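PDB 3V75: orotidine 5'-phosphate decarboxylase from Streptomyces avermitilis, which probably catalyses the decarboxylation of orotidine 5'-phosphate to UMP, the last step of de novo UMP biosynthesis. Local coordinates for residues 39-44 with 289-294; 45-50 with 87-92; 114-119 with 141-146. All coordinates share one frame; numbering follows the deposited sequence.

Contact 1. Residues 39-44 with 289-294; sequences GPLCVG and RFAEEI
Leu41 and Pro40 meet three residues of helix 280-299, mostly through apolar groups. With chi1 at -177°, Leu41 swings CG away from its own N, and both methyls reach the helix. Leu41 CD1 and CD2 each lie 4.0 Å from Phe290 CB. CD1 also touches Ile294 CD1, the two side chains lying roughly perpendicular. Nearer the backbone, Leu41 CB sits 4.0 Å from Ala291 CB. Pro40 and Ile294 run antiparallel alongside each other, with Pro40 CG 3.7 Å from Ile294 CG2.

Polar atoms enter only as close neighbours of carbon. Pro40 CD is 3.6 Å from Ala291 O. Pro40 O is 3.5 Å from Ile294 CD1 and is buried here with no partner in the model.

The backbone turns sharply at this point. Gly39 follows helix 27-38 and has left helical geometry, with positive phi, and a CB on it would come too close to Ala291 CB. Pro40 centres an inverse gamma turn, with a weak bond from Leu41 N to Gly39 O.

Leu41 and Phe290 also pack on Val269 of strand 265-269. The arrangement belongs to the closed TIM barrel: the C-terminal helix covers the entry to the first strand, beside the eighth.

Contact 2. Residues 45-50 with 87-92; sequences IDPHAS and AFFERF
Pro47 O accepts NH2 of Arg91 at 2.9 Å. The donor lies in the carbonyl plane, and the N-H...O angle is 153°. With chi1 at 68° and the chain extended to NE, Arg91 brings its guanidinium alongside Pro47 O. NE adds a weak bond to Phe88 O, so the guanidinium is tied to both segments. Its NH1 forms salt bridges with Asp59 and with Glu132 of the second subunit.

Phe88 fills the centre of the contact. His48 CB lies over one face of the Phe88 ring, a CH-pi contact 3.8 Å from the ring centroid. The imidazole of His48 turns its edge to Phe88 in a T-shaped pair, centroids 5.2 Å apart. The plane of the Asp46 carboxylate is nearly perpendicular to the Phe88 ring, with Asp46 OD1 at the ring edge, 4.0 Å from Phe88 CE2. The other oxygen, OD2, is hydrogen-bonded to Ser270.

Pro47 centres an inverse gamma turn. Pro47 CG lies over one face of the Phe89 ring in a CH-pi contact, 4.1 Å from the centroid, while its CD touches Phe88 CB.

The segments link the end of strand 42-45 to helix 86-90. Helix 61-75 covers Pro47 through Leu64 and Phe67, helix 93-109 packs on Phe89 through Val99 and Leu100, and Thr126 of the second subunit touches Phe88.

Contact 3. Residues 114-119 with 141-146; sequences VVMDAK and LFSDAL
Strands 113-120 and 145-148 run parallel side by side, with Val115 paired to Ala145 and Met116 to Leu146. They are the two strands of a beta-alpha-beta unit of the TIM barrel, joined by helix 124-134. Met116 N donates to Ala145 O at 2.8 Å. Val114 O takes Ala145 N and, more weakly, Asp144 N.

Asp144 extends the backbone pattern with its side chain. Its CG is anti to the carbonyl carbon (chi1 -64°), which brings the carboxylate to the start of the other strand. Asp144 OD2 accepts Val114 N at 2.9 Å through its anti lone pair, in a fairly straight bond of 162°. OD1 forms salt bridges with Arg108 and Arg30. Replacing Asp144 by alanine would probably leave Val114 N without its acceptor and the two arginines without their shared carboxylate.

Met116 is selenomethionine in the crystal. Its chain bends at chi2 and chi3 and folds over Ser143, whose OG is 3.5 Å from both CB and CE of Met116. Ser143 OG donates to Leu141 O at 2.9 Å, which helps orient the hydroxyl. Met116 CG and Ala118 CB both meet Leu146 CD1, at 3.8 and 3.9 Å. Phe134 of helix 124-134 packs on Met116, Leu141 and Leu146. Val115 and Ala145 point to the opposite face of the sheet, where both touch Phe172 of strand 170-176.

Lys119, the predicted proton donor, ends the segment. With Lys83, Asp117 and Asp122 of the second subunit it matches the lysine-aspartate tetrad of the OMP decarboxylase family. Lys119 NZ forms a salt bridge with Asp117 OD1 at 2.9 Å, approaching on the syn side, 26° out of the carboxylate plane.

Contacts 1 and 2 follow one another along the chain: residues 39-44 lead straight into residues 45-50. Their centres are about 22 Å apart. Contact 1 brings the start of the first barrel strand against the C-terminal helix and spans the other two contacts in sequence, since both fall between its segments. It also shares the barrel sheet with contact 3, centre to centre about 19 Å away. Contacts 2 and 3 come in series, with centres about 15 Å apart, and both touch the second subunit. Contact 3 holds the predicted active-site Lys119. The Asp46 side chain of contact 2 is about 9 Å from that of Lys119. Contact 1 lies away from this site.

Contact 1. Residues 39-44 with 289-294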
loop_
_atom_site.group_PDB
_atom_site.type_symbol
_atom_site.label_atom_id
_atom_site.label_comp_id
_atom_site.label_asym_id
_atom_site.label_seq_id
_atom_site.Cartn_x
_atom_site.Cartn_y
_atom_site.Cartn_z
ATOM N N GLY A 39 6.825 26.155 -12.628
ATOM C CA GLY A 39 7.956 26.126 -11.707
ATOM C C GLY A 39 8.151 24.736 -11.118
ATOM O O GLY A 39 7.203 23.919 -11.042
ATOM N N PRO A 40 9.385 24.439 -10.702
ATOM C CA PRO A 40 9.718 23.084 -10.252
ATOM C C PRO A 40 9.314 22.842 -8.782
ATOM O O PRO A 40 10.154 22.880 -7.872
ATOM C CB PRO A 40 11.243 23.012 -10.446
ATOM C CG PRO A 40 11.672 24.440 -10.258
ATOM C CD PRO A 40 10.565 25.302 -10.830
ATOM N N LEU A 41 8.053 22.513 -8.567
ATOM C CA LEU A 41 7.581 22.292 -7.221
ATOM C C LEU A 41 6.376 21.360 -7.217
ATOM O O LEU A 41 5.471 21.495 -8.050
ATOM C CB LEU A 41 7.175 23.628 -6.581
ATOM C CG LEU A 41 6.709 23.548 -5.105
ATOM C CD1 LEU A 41 7.860 23.113 -4.263
ATOM C CD2 LEU A 41 6.129 24.881 -4.614
ATOM N N CYS A 42 6.371 20.442 -6.250
ATOM C CA CYS A 42 5.214 19.620 -5.929
ATOM C C CYS A 42 4.829 19.943 -4.490
ATOM O O CYS A 42 5.695 19.963 -3.611
ATOM C CB CYS A 42 5.624 18.140 -6.018
ATOM S SG CYS A 42 4.324 16.988 -5.574
ATOM N N VAL A 43 3.552 20.204 -4.249
ATOM C CA VAL A 43 3.091 20.530 -2.898
ATOM C C VAL A 43 2.288 19.365 -2.367
ATOM O O VAL A 43 1.339 18.900 -3.027
ATOM C CB VAL A 43 2.250 21.836 -2.880
ATOM C CG1 VAL A 43 1.667 22.080 -1.479
ATOM C CG2 VAL A 43 3.101 23.025 -3.318
ATOM N N GLY A 44 2.641 18.866 -1.192
ATOM C CA GLY A 44 1.879 17.776 -0.598
ATOM C C GLY A 44 0.488 18.248 -0.220
ATOM O O GLY A 44 0.266 19.428 0.120
ATOM N N ARG A 289 7.544 31.147 -3.653
ATOM C CA ARG A 289 8.923 31.342 -3.200
ATOM C C ARG A 289 9.744 30.051 -3.321
ATOM O O ARG A 289 10.892 30.078 -3.805
ATOM C CB ARG A 289 8.982 31.838 -1.762
ATOM C CG ARG A 289 10.391 31.760 -1.218
ATOM C CD ARG A 289 10.451 32.257 0.235
ATOM N NE ARG A 289 9.317 31.736 1.002
ATOM C CZ ARG A 289 9.321 30.682 1.828
ATOM N NH1 ARG A 289 8.193 30.367 2.488
ATOM N NH2 ARG A 289 10.441 30.001 2.074
ATOM N N PHE A 290 9.184 28.928 -2.881
ATOM C CA PHE A 290 9.891 27.662 -3.074
ATOM C C PHE A 290 10.170 27.398 -4.542
ATOM O O PHE A 290 11.301 27.046 -4.897
ATOM C CB PHE A 290 9.138 26.472 -2.475
ATOM C CG PHE A 290 9.399 26.268 -1.014
ATOM C CD1 PHE A 290 10.542 25.606 -0.601
ATOM C CD2 PHE A 290 8.531 26.760 -0.052
ATOM C CE1 PHE A 290 10.810 25.397 0.750
ATOM C CE2 PHE A 290 8.797 26.576 1.296
ATOM C CZ PHE A 290 9.934 25.886 1.697
ATOM N N ALA A 291 9.155 27.546 -5.393
ATOM C CA ALA A 291 9.353 27.229 -6.803
ATOM C C ALA A 291 10.432 28.124 -7.390
ATOM O O ALA A 291 11.287 27.673 -8.191
ATOM C CB ALA A 291 8.066 27.383 -7.574
ATOM N N GLU A 292 10.411 29.409 -7.026
ATOM C CA GLU A 292 11.412 30.318 -7.587
ATOM C C GLU A 292 12.810 30.019 -7.089
ATOM O O GLU A 292 13.786 30.099 -7.856
ATOM C CB GLU A 292 11.061 31.770 -7.282
ATOM C CG GLU A 292 12.116 32.732 -7.766
ATOM C CD GLU A 292 12.486 32.534 -9.281
ATOM O OE1 GLU A 292 13.674 32.742 -9.671
ATOM O OE2 GLU A 292 11.598 32.149 -10.102
ATOM N N GLU A 293 12.934 29.703 -5.801
ATOM C CA GLU A 293 14.260 29.398 -5.275
ATOM C C GLU A 293 14.841 28.134 -5.888
ATOM O O GLU A 293 16.054 28.052 -6.148
ATOM C CB GLU A 293 14.211 29.214 -3.771
ATOM C CG GLU A 293 13.973 30.519 -3.053
ATOM C CD GLU A 293 13.835 30.305 -1.529
ATOM O OE1 GLU A 293 13.716 29.156 -1.026
ATOM O OE2 GLU A 293 13.771 31.339 -0.832
ATOM N N ILE A 294 13.987 27.133 -6.091
ATOM C CA ILE A 294 14.449 25.902 -6.722
ATOM C C ILE A 294 14.821 26.183 -8.186
ATOM O O ILE A 294 15.893 25.781 -8.638
ATOM C CB ILE A 294 13.392 24.807 -6.637
ATOM C CG1 ILE A 294 13.128 24.464 -5.164
ATOM C CG2 ILE A 294 13.861 23.564 -7.429
ATOM C CD1 ILE A 294 11.880 23.610 -4.935
#

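Contact 2. Residues 45-50 with 87-92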
loop_
_atom_site.group_PDB
_atom_site.type_symbol
_atom_site.label_atom_id
_atom_site.label_comp_id
_atom_site.label_asym_id
_atom_site.label_seq_id
_atom_site.Cartn_x
_atom_site.Cartn_y
_atom_site.Cartn_z
ATOM N N ILE A 45 -0.491 17.346 -0.274
ATOM C CA ILE A 45 -1.779 17.645 0.350
ATOM C C ILE A 45 -1.855 16.645 1.501
ATOM O O ILE A 45 -2.169 15.440 1.303
ATOM C CB ILE A 45 -2.959 17.493 -0.611
ATOM C CG1 ILE A 45 -2.726 18.313 -1.880
ATOM C CG2 ILE A 45 -4.274 17.906 0.074
ATOM C CD1 ILE A 45 -3.908 18.284 -2.897
ATOM N N ASP A 46 -1.523 17.131 2.705
ATOM C CA ASP A 46 -1.215 16.282 3.848
ATOM C C ASP A 46 -2.071 16.646 5.056
ATOM O O ASP A 46 -1.574 17.276 6.005
ATOM C CB ASP A 46 0.267 16.457 4.233
ATOM C CG ASP A 46 1.193 15.980 3.161
ATOM O OD1 ASP A 46 0.954 14.905 2.590
ATOM O OD2 ASP A 46 2.168 16.691 2.839
ATOM N N PRO A 47 -3.368 16.311 5.026
ATOM C CA PRO A 47 -4.273 16.749 6.098
ATOM C C PRO A 47 -4.158 15.830 7.316
ATOM O O PRO A 47 -5.151 15.193 7.726
ATOM C CB PRO A 47 -5.673 16.642 5.462
ATOM C CG PRO A 47 -5.482 15.518 4.422
ATOM C CD PRO A 47 -4.081 15.746 3.870
ATOM N N HIS A 48 -2.967 15.731 7.895
ATOM C CA HIS A 48 -2.846 15.003 9.162
ATOM C C HIS A 48 -3.375 15.826 10.318
ATOM O O HIS A 48 -3.562 17.052 10.208
ATOM C CB HIS A 48 -1.416 14.510 9.433
ATOM C CG HIS A 48 -0.345 15.524 9.202
ATOM N ND1 HIS A 48 -0.151 16.616 10.030
ATOM C CD2 HIS A 48 0.633 15.581 8.261
ATOM C CE1 HIS A 48 0.896 17.303 9.602
ATOM N NE2 HIS A 48 1.384 16.704 8.523
ATOM N N ALA A 49 -3.642 15.157 11.434
ATOM C CA ALA A 49 -4.267 15.842 12.559
ATOM C C ALA A 49 -3.475 17.072 13.044
ATOM O O ALA A 49 -4.098 18.058 13.425
ATOM C CB ALA A 49 -4.529 14.867 13.742
ATOM N N SER A 50 -2.130 17.006 13.025
ATOM C CA SER A 50 -1.271 18.126 13.435
ATOM C C SER A 50 -1.616 19.357 12.583
ATOM O O SER A 50 -1.979 20.417 13.102
ATOM C CB SER A 50 0.201 17.729 13.235
ATOM O OG SER A 50 1.099 18.628 13.834
ATOM N N ALA A 87 -3.072 8.050 2.945
ATOM C CA ALA A 87 -3.340 7.573 4.305
ATOM C C ALA A 87 -4.148 8.557 5.141
ATOM O O ALA A 87 -4.954 8.172 5.975
ATOM C CB ALA A 87 -2.031 7.227 5.039
ATOM N N PHE A 88 -3.890 9.854 4.934
ATOM C CA PHE A 88 -4.554 10.872 5.750
ATOM C C PHE A 88 -6.039 11.007 5.414
ATOM O O PHE A 88 -6.802 11.531 6.212
ATOM C CB PHE A 88 -3.836 12.224 5.632
ATOM C CG PHE A 88 -2.394 12.166 6.083
ATOM C CD1 PHE A 88 -2.050 11.556 7.282
ATOM C CD2 PHE A 88 -1.386 12.736 5.317
ATOM C CE1 PHE A 88 -0.675 11.511 7.691
ATOM C CE2 PHE A 88 -0.068 12.684 5.726
ATOM C CZ PHE A 88 0.269 12.066 6.899
ATOM N N PHE A 89 -6.429 10.530 4.229
ATOM C CA PHE A 89 -7.830 10.481 3.814
ATOM C C PHE A 89 -8.440 9.125 4.254
ATOM O O PHE A 89 -9.564 9.066 4.748
ATOM C CB PHE A 89 -7.906 10.656 2.285
ATOM C CG PHE A 89 -7.434 11.993 1.810
ATOM C CD1 PHE A 89 -8.352 13.021 1.548
ATOM C CD2 PHE A 89 -6.075 12.241 1.661
ATOM C CE1 PHE A 89 -7.926 14.282 1.124
ATOM C CE2 PHE A 89 -5.627 13.506 1.225
ATOM C CZ PHE A 89 -6.570 14.534 0.956
ATOM N N GLU A 90 -7.670 8.039 4.071
ATOM C CA GLU A 90 -8.184 6.693 4.340
ATOM C C GLU A 90 -8.547 6.512 5.796
ATOM O O GLU A 90 -9.386 5.670 6.137
ATOM C CB GLU A 90 -7.135 5.635 3.984
ATOM C CG GLU A 90 -6.836 5.531 2.527
ATOM C CD GLU A 90 -5.840 4.431 2.243
ATOM O OE1 GLU A 90 -5.903 3.366 2.907
ATOM O OE2 GLU A 90 -4.965 4.627 1.370
ATOM N N ARG A 91 -7.890 7.276 6.680
ATOM C CA ARG A 91 -8.170 7.150 8.116
ATOM C C ARG A 91 -9.620 7.502 8.448
ATOM O O ARG A 91 -10.124 7.106 9.499
ATOM C CB ARG A 91 -7.173 7.982 8.963
ATOM C CG ARG A 91 -7.352 9.476 8.793
ATOM C CD ARG A 91 -6.097 10.203 9.287
ATOM N NE ARG A 91 -6.184 11.662 9.119
ATOM C CZ ARG A 91 -6.564 12.486 10.099
ATOM N NH1 ARG A 91 -6.913 11.996 11.290
ATOM N NH2 ARG A 91 -6.611 13.805 9.876
ATOM N N PHE A 92 -10.287 8.223 7.541
ATOM C CA PHE A 92 -11.719 8.513 7.699
ATOM C C PHE A 92 -12.623 7.572 6.879
ATOM O O PHE A 92 -13.819 7.826 6.756
ATOM C CB PHE A 92 -12.019 9.996 7.392
ATOM C CG PHE A 92 -11.322 10.948 8.328
ATOM C CD1 PHE A 92 -11.578 10.907 9.705
ATOM C CD2 PHE A 92 -10.356 11.825 7.845
ATOM C CE1 PHE A 92 -10.900 11.782 10.584
ATOM C CE2 PHE A 92 -9.672 12.704 8.725
ATOM C CZ PHE A 92 -9.954 12.674 10.066
#

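Contact 3. Residues 114-119 with 141-146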
loop_
_atom_site.group_PDB
_atom_site.type_symbol
_atom_site.label_atom_id
_atom_site.label_comp_id
_atom_site.label_asym_id
_atom_site.label_seq_id
_atom_site.Cartn_x
_atom_site.Cartn_y
_atom_site.Cartn_z
ATOM N N VAL A 114 -1.349 15.577 -10.581
ATOM C CA VAL A 114 -1.534 14.932 -9.284
ATOM C C VAL A 114 -0.773 13.615 -9.217
ATOM O O VAL A 114 -1.002 12.710 -10.032
ATOM C CB VAL A 114 -3.026 14.687 -8.993
ATOM C CG1 VAL A 114 -3.213 13.854 -7.702
ATOM C CG2 VAL A 114 -3.757 16.044 -8.870
ATOM N N VAL A 115 0.115 13.524 -8.238
ATOM C CA VAL A 115 0.807 12.300 -7.920
ATOM C C VAL A 115 0.115 11.716 -6.713
ATOM O O VAL A 115 0.171 12.285 -5.609
ATOM C CB VAL A 115 2.293 12.573 -7.583
ATOM C CG1 VAL A 115 2.970 11.286 -7.086
ATOM C CG2 VAL A 115 2.978 13.149 -8.799
HETATM N N MSE A 116 -0.544 10.572 -6.897
HETATM C CA MSE A 116 -1.232 9.933 -5.788
HETATM C C MSE A 116 -0.191 9.200 -4.937
HETATM O O MSE A 116 0.408 8.195 -5.383
HETATM C CB MSE A 116 -2.281 8.964 -6.305
HETATM C CG MSE A 116 -2.893 8.127 -5.193
HETATM SE SE MSE A 116 -4.018 9.183 -3.974
HETATM C CE MSE A 116 -5.336 9.731 -5.262
ATOM N N ASP A 117 0.053 9.664 -3.709
ATOM C CA ASP A 117 1.003 8.958 -2.857
ATOM C C ASP A 117 0.257 7.945 -2.000
ATOM O O ASP A 117 -0.276 8.247 -0.911
ATOM C CB ASP A 117 1.831 9.933 -2.004
ATOM C CG ASP A 117 3.046 9.300 -1.434
ATOM O OD1 ASP A 117 3.164 8.036 -1.464
ATOM O OD2 ASP A 117 3.948 10.027 -0.939
ATOM N N ALA A 118 0.191 6.729 -2.539
ATOM C CA ALA A 118 -0.556 5.636 -1.916
ATOM C C ALA A 118 0.337 4.405 -1.670
ATOM O O ALA A 118 -0.072 3.448 -0.980
ATOM C CB ALA A 118 -1.745 5.273 -2.791
ATOM N N LYS A 119 1.553 4.431 -2.219
ATOM C CA LYS A 119 2.550 3.360 -1.986
ATOM C C LYS A 119 1.930 1.965 -2.068
ATOM O O LYS A 119 2.046 1.151 -1.144
ATOM C CB LYS A 119 3.315 3.575 -0.674
ATOM C CG LYS A 119 4.159 4.871 -0.700
ATOM C CD LYS A 119 5.007 4.954 0.565
ATOM C CE LYS A 119 5.833 6.280 0.622
ATOM N NZ LYS A 119 4.926 7.485 0.755
ATOM N N LEU A 141 -10.605 7.946 -8.856
ATOM C CA LEU A 141 -9.304 8.398 -8.284
ATOM C C LEU A 141 -8.183 8.605 -9.315
ATOM O O LEU A 141 -6.994 8.614 -8.947
ATOM C CB LEU A 141 -8.838 7.497 -7.135
ATOM C CG LEU A 141 -9.759 7.469 -5.911
ATOM C CD1 LEU A 141 -9.593 6.161 -5.126
ATOM C CD2 LEU A 141 -9.401 8.643 -5.013
ATOM N N PHE A 142 -8.550 8.762 -10.597
ATOM C CA PHE A 142 -7.548 8.884 -11.666
ATOM C C PHE A 142 -6.543 9.979 -11.338
ATOM O O PHE A 142 -6.937 11.129 -11.107
ATOM C CB PHE A 142 -8.184 9.206 -13.022
ATOM C CG PHE A 142 -7.172 9.349 -14.161
ATOM C CD1 PHE A 142 -6.221 8.370 -14.402
ATOM C CD2 PHE A 142 -7.197 10.458 -14.997
ATOM C CE1 PHE A 142 -5.290 8.488 -15.451
ATOM C CE2 PHE A 142 -6.300 10.562 -16.086
ATOM C CZ PHE A 142 -5.329 9.601 -16.283
ATOM N N SER A 143 -5.269 9.622 -11.360
ATOM C CA SER A 143 -4.171 10.525 -11.030
ATOM C C SER A 143 -3.122 10.453 -12.141
ATOM O O SER A 143 -3.048 9.469 -12.885
ATOM C CB SER A 143 -3.553 10.116 -9.681
ATOM O OG SER A 143 -4.525 10.173 -8.635
ATOM N N ASP A 144 -2.282 11.482 -12.250
ATOM C CA ASP A 144 -1.264 11.493 -13.294
ATOM C C ASP A 144 -0.119 10.538 -13.001
ATOM O O ASP A 144 0.580 10.096 -13.913
ATOM C CB ASP A 144 -0.746 12.918 -13.450
ATOM C CG ASP A 144 -1.833 13.822 -13.912
ATOM O OD1 ASP A 144 -2.228 13.689 -15.101
ATOM O OD2 ASP A 144 -2.372 14.623 -13.094
ATOM N N ALA A 145 0.086 10.211 -11.731
ATOM C CA ALA A 145 1.045 9.169 -11.369
ATOM C C ALA A 145 0.686 8.555 -10.036
ATOM O O ALA A 145 -0.119 9.118 -9.284
ATOM C CB ALA A 145 2.493 9.725 -11.341
ATOM N N LEU A 146 1.301 7.409 -9.729
ATOM C CA LEU A 146 1.015 6.685 -8.499
ATOM C C LEU A 146 2.328 6.267 -7.891
ATOM O O LEU A 146 3.201 5.755 -8.605
ATOM C CB LEU A 146 0.196 5.427 -8.841
ATOM C CG LEU A 146 -0.109 4.477 -7.692
ATOM C CD1 LEU A 146 -1.009 5.096 -6.592
ATOM C CD2 LEU A 146 -0.715 3.136 -8.272
#